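Long-range contact in 2-dehydropantoate 2-reductase (Enterococcus faecium, PDB 3WFI), which acts as an NADH-dependent D-mandelate dehydrogenase of the ketopantoate reductase family, with a Rossmann-type coenzyme-binding domain: residues A214-A226 against V238-D250. Sequence-based numbering, arbitrary orientation.
Sequences AHKMVATIVNEFA and VPEVIAHCESCFD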
# COMPACT_ATOMS: atom_id res chain seq x y z
N ALA B 214 -5.96 0.68 11.09
CA ALA B 214 -6.79 -0.31 10.41
C ALA B 214 -8.16 0.29 10.05
O ALA B 214 -8.67 0.09 8.97
CB ALA B 214 -6.93 -1.57 11.24
N HIS B 215 -8.73 1.06 10.96
CA HIS B 215 -10.05 1.63 10.70
C HIS B 215 -10.02 2.56 9.50
O HIS B 215 -10.86 2.48 8.62
CB HIS B 215 -10.62 2.35 11.93
CG HIS B 215 -11.87 3.10 11.64
ND1 HIS B 215 -13.08 2.47 11.44
CD2 HIS B 215 -12.11 4.43 11.48
CE1 HIS B 215 -14.00 3.38 11.16
NE2 HIS B 215 -13.44 4.57 11.18
N LYS B 216 -9.02 3.44 9.46
CA LYS B 216 -8.88 4.36 8.36
C LYS B 216 -8.70 3.60 7.03
O LYS B 216 -9.29 3.96 6.02
CB LYS B 216 -7.72 5.32 8.60
CG LYS B 216 -7.34 6.15 7.38
CD LYS B 216 -8.46 7.10 6.95
CE LYS B 216 -7.96 8.17 5.99
NZ LYS B 216 -7.31 7.58 4.80
N MET B 217 -7.88 2.57 7.04
CA MET B 217 -7.59 1.84 5.79
C MET B 217 -8.84 1.09 5.29
O MET B 217 -9.17 1.12 4.11
CB MET B 217 -6.42 0.90 5.98
CG MET B 217 -5.10 1.63 6.20
SD MET B 217 -3.65 0.56 6.28
CE MET B 217 -3.95 -0.29 7.84
N VAL B 218 -9.52 0.44 6.22
CA VAL B 218 -10.77 -0.25 5.92
C VAL B 218 -11.82 0.75 5.40
O VAL B 218 -12.43 0.52 4.37
CB VAL B 218 -11.30 -1.05 7.14
CG1 VAL B 218 -12.73 -1.54 6.92
CG2 VAL B 218 -10.37 -2.23 7.43
N ALA B 219 -12.00 1.87 6.11
CA ALA B 219 -13.01 2.85 5.74
C ALA B 219 -12.77 3.42 4.37
O ALA B 219 -13.71 3.60 3.58
CB ALA B 219 -13.07 3.97 6.76
N THR B 220 -11.50 3.71 4.06
CA THR B 220 -11.15 4.28 2.77
C THR B 220 -11.46 3.29 1.65
O THR B 220 -12.02 3.67 0.62
CB THR B 220 -9.65 4.69 2.73
OG1 THR B 220 -9.38 5.61 3.78
CG2 THR B 220 -9.30 5.35 1.42
N ILE B 221 -11.09 2.03 1.85
CA ILE B 221 -11.33 1.00 0.83
C ILE B 221 -12.83 0.79 0.61
O ILE B 221 -13.30 0.74 -0.54
CB ILE B 221 -10.62 -0.33 1.16
CG1 ILE B 221 -9.12 -0.17 1.02
CG2 ILE B 221 -11.11 -1.46 0.24
CD1 ILE B 221 -8.31 -1.21 1.78
N VAL B 222 -13.59 0.69 1.70
CA VAL B 222 -15.03 0.46 1.58
C VAL B 222 -15.71 1.61 0.83
O VAL B 222 -16.61 1.40 0.03
CB VAL B 222 -15.69 0.24 2.96
CG1 VAL B 222 -17.20 0.25 2.85
CG2 VAL B 222 -15.22 -1.07 3.57
N ASN B 223 -15.23 2.84 1.05
CA ASN B 223 -15.78 3.98 0.32
C ASN B 223 -15.52 3.91 -1.17
O ASN B 223 -16.37 4.32 -1.96
CB ASN B 223 -15.29 5.30 0.91
CG ASN B 223 -16.21 5.80 1.97
OD1 ASN B 223 -17.29 6.31 1.67
ND2 ASN B 223 -15.81 5.67 3.21
N GLU B 224 -14.38 3.37 -1.56
CA GLU B 224 -14.09 3.15 -2.97
C GLU B 224 -15.06 2.12 -3.57
O GLU B 224 -15.66 2.36 -4.62
CB GLU B 224 -12.63 2.73 -3.18
CG GLU B 224 -11.62 3.80 -2.80
CD GLU B 224 -10.18 3.44 -3.10
OE1 GLU B 224 -9.92 2.32 -3.60
OE2 GLU B 224 -9.30 4.27 -2.79
N PHE B 225 -15.21 0.98 -2.90
CA PHE B 225 -16.21 -0.03 -3.30
C PHE B 225 -17.61 0.60 -3.45
O PHE B 225 -18.32 0.35 -4.43
CB PHE B 225 -16.28 -1.17 -2.26
CG PHE B 225 -15.25 -2.26 -2.46
CD1 PHE B 225 -13.91 -2.04 -2.21
CD2 PHE B 225 -15.66 -3.55 -2.85
CE1 PHE B 225 -12.97 -3.06 -2.36
CE2 PHE B 225 -14.73 -4.57 -3.01
CZ PHE B 225 -13.39 -4.33 -2.75
N ALA B 226 -17.99 1.42 -2.48
CA ALA B 226 -19.32 2.04 -2.44
C ALA B 226 -19.56 3.06 -3.56
O ALA B 226 -20.66 3.15 -4.09
CB ALA B 226 -19.55 2.67 -1.09
N VAL B 238 -22.54 2.39 4.13
CA VAL B 238 -21.10 2.36 4.37
C VAL B 238 -20.72 2.12 5.84
O VAL B 238 -19.91 1.23 6.12
CB VAL B 238 -20.39 3.60 3.77
CG1 VAL B 238 -18.94 3.68 4.25
CG2 VAL B 238 -20.46 3.53 2.25
N PRO B 239 -21.34 2.85 6.78
CA PRO B 239 -21.01 2.55 8.18
C PRO B 239 -21.25 1.08 8.56
O PRO B 239 -20.40 0.47 9.23
CB PRO B 239 -21.94 3.49 8.97
CG PRO B 239 -22.23 4.61 8.04
CD PRO B 239 -22.24 4.01 6.66
N GLU B 240 -22.38 0.51 8.14
CA GLU B 240 -22.66 -0.89 8.45
C GLU B 240 -21.63 -1.80 7.81
O GLU B 240 -21.09 -2.69 8.47
CB GLU B 240 -24.07 -1.30 8.02
CG GLU B 240 -24.54 -2.63 8.59
CD GLU B 240 -23.90 -3.86 7.95
OE1 GLU B 240 -23.68 -3.89 6.71
OE2 GLU B 240 -23.62 -4.83 8.68
N VAL B 241 -21.33 -1.55 6.54
CA VAL B 241 -20.36 -2.40 5.84
C VAL B 241 -18.99 -2.33 6.51
O VAL B 241 -18.34 -3.37 6.69
CB VAL B 241 -20.30 -2.09 4.34
CG1 VAL B 241 -19.15 -2.83 3.67
CG2 VAL B 241 -21.63 -2.47 3.69
N ILE B 242 -18.56 -1.13 6.89
CA ILE B 242 -17.32 -0.95 7.64
C ILE B 242 -17.36 -1.77 8.94
O ILE B 242 -16.41 -2.51 9.24
CB ILE B 242 -17.04 0.54 7.94
CG1 ILE B 242 -16.70 1.28 6.65
CG2 ILE B 242 -15.89 0.67 8.93
CD1 ILE B 242 -16.80 2.79 6.74
N ALA B 243 -18.44 -1.64 9.70
CA ALA B 243 -18.58 -2.41 10.95
C ALA B 243 -18.52 -3.92 10.68
O ALA B 243 -17.90 -4.68 11.43
CB ALA B 243 -19.88 -2.05 11.66
N HIS B 244 -19.12 -4.33 9.58
CA HIS B 244 -19.11 -5.75 9.19
C HIS B 244 -17.69 -6.25 8.87
O HIS B 244 -17.30 -7.35 9.29
CB HIS B 244 -20.04 -5.98 8.00
CG HIS B 244 -20.09 -7.40 7.53
ND1 HIS B 244 -20.47 -8.44 8.35
CD2 HIS B 244 -19.82 -7.95 6.32
CE1 HIS B 244 -20.42 -9.57 7.68
NE2 HIS B 244 -20.02 -9.31 6.45
N CYS B 245 -16.93 -5.46 8.12
CA CYS B 245 -15.51 -5.75 7.90
C CYS B 245 -14.76 -5.87 9.23
O CYS B 245 -13.98 -6.81 9.43
CB CYS B 245 -14.87 -4.65 7.05
SG CYS B 245 -15.45 -4.60 5.34
N GLU B 246 -15.01 -4.91 10.13
CA GLU B 246 -14.29 -4.84 11.40
C GLU B 246 -14.69 -5.90 12.42
O GLU B 246 -13.93 -6.17 13.36
CB GLU B 246 -14.39 -3.42 11.98
CG GLU B 246 -13.67 -2.41 11.09
CD GLU B 246 -13.68 -1.00 11.64
OE1 GLU B 246 -14.41 -0.71 12.59
OE2 GLU B 246 -12.95 -0.16 11.08
N SER B 247 -15.85 -6.52 12.24
CA SER B 247 -16.25 -7.66 13.06
C SER B 247 -15.29 -8.86 12.91
O SER B 247 -15.21 -9.71 13.80
CB SER B 247 -17.69 -8.08 12.72
OG SER B 247 -17.77 -8.75 11.47
N CYS B 248 -14.55 -8.90 11.80
CA CYS B 248 -13.50 -9.91 11.61
C CYS B 248 -12.33 -9.79 12.58
O CYS B 248 -11.56 -10.74 12.74
CB CYS B 248 -12.96 -9.85 10.20
SG CYS B 248 -14.18 -10.22 8.93
N PHE B 249 -12.18 -8.62 13.20
CA PHE B 249 -11.10 -8.39 14.16
C PHE B 249 -11.28 -9.13 15.49
O PHE B 249 -10.35 -9.19 16.29
CB PHE B 249 -10.97 -6.90 14.53
CG PHE B 249 -10.66 -5.99 13.37
CD1 PHE B 249 -9.99 -6.43 12.23
CD2 PHE B 249 -11.00 -4.63 13.47
CE1 PHE B 249 -9.70 -5.54 11.19
CE2 PHE B 249 -10.72 -3.75 12.44
CZ PHE B 249 -10.06 -4.20 11.30
N ASP B 250 -12.49 -9.63 15.77
CA ASP B 250 -12.77 -10.18 17.10
C ASP B 250 -12.00 -11.48 17.30
O ASP B 250 -12.28 -12.46 16.62
CB ASP B 250 -14.28 -10.41 17.28
CG ASP B 250 -14.68 -10.65 18.73
OD1 ASP B 250 -15.84 -10.36 19.09
OD2 ASP B 250 -13.85 -11.13 19.52
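Val222 and Ile242 are the two interlocking knobs of this helix pair. Val222 fills the hollow between Val238, Val241, Ile242 and Cys245. Its CG1, anti to the backbone N (chi1 170°), lies 3.7 Å from Val241 CG1, while CG2 turns to Cys245 SG. In return, Ile242 sits among His215, Val218, Ala219 and Val222. Its CD1 rests 3.9 Å from Ala219 CB, and its CG2 lies near His215 CE1.

At one end, Val238 straddles two neighbours: CG2 meets Ala226 CB at 3.6 Å, and CG1 lies against the Asn223 amide. Toward the other end, Val218 CG1 packs on Cys245 CB, and Phe249 CZ approaches Ala214 CB. A single hydrogen bond joins the helices here. His215 ND1 donates to the syn lone pair of Glu246 OE2 at 2.7 Å, near the ring plane, with ring and carboxylate turned 64° apart.

The helix axes cross at 130°, 9.7 Å apart at closest approach. The pair belongs to the helical C-terminal region. Phe225 and Val241 both touch Cys189 of helix 180-191, and Glu224 and Phe225 meet the start of helix 293-308.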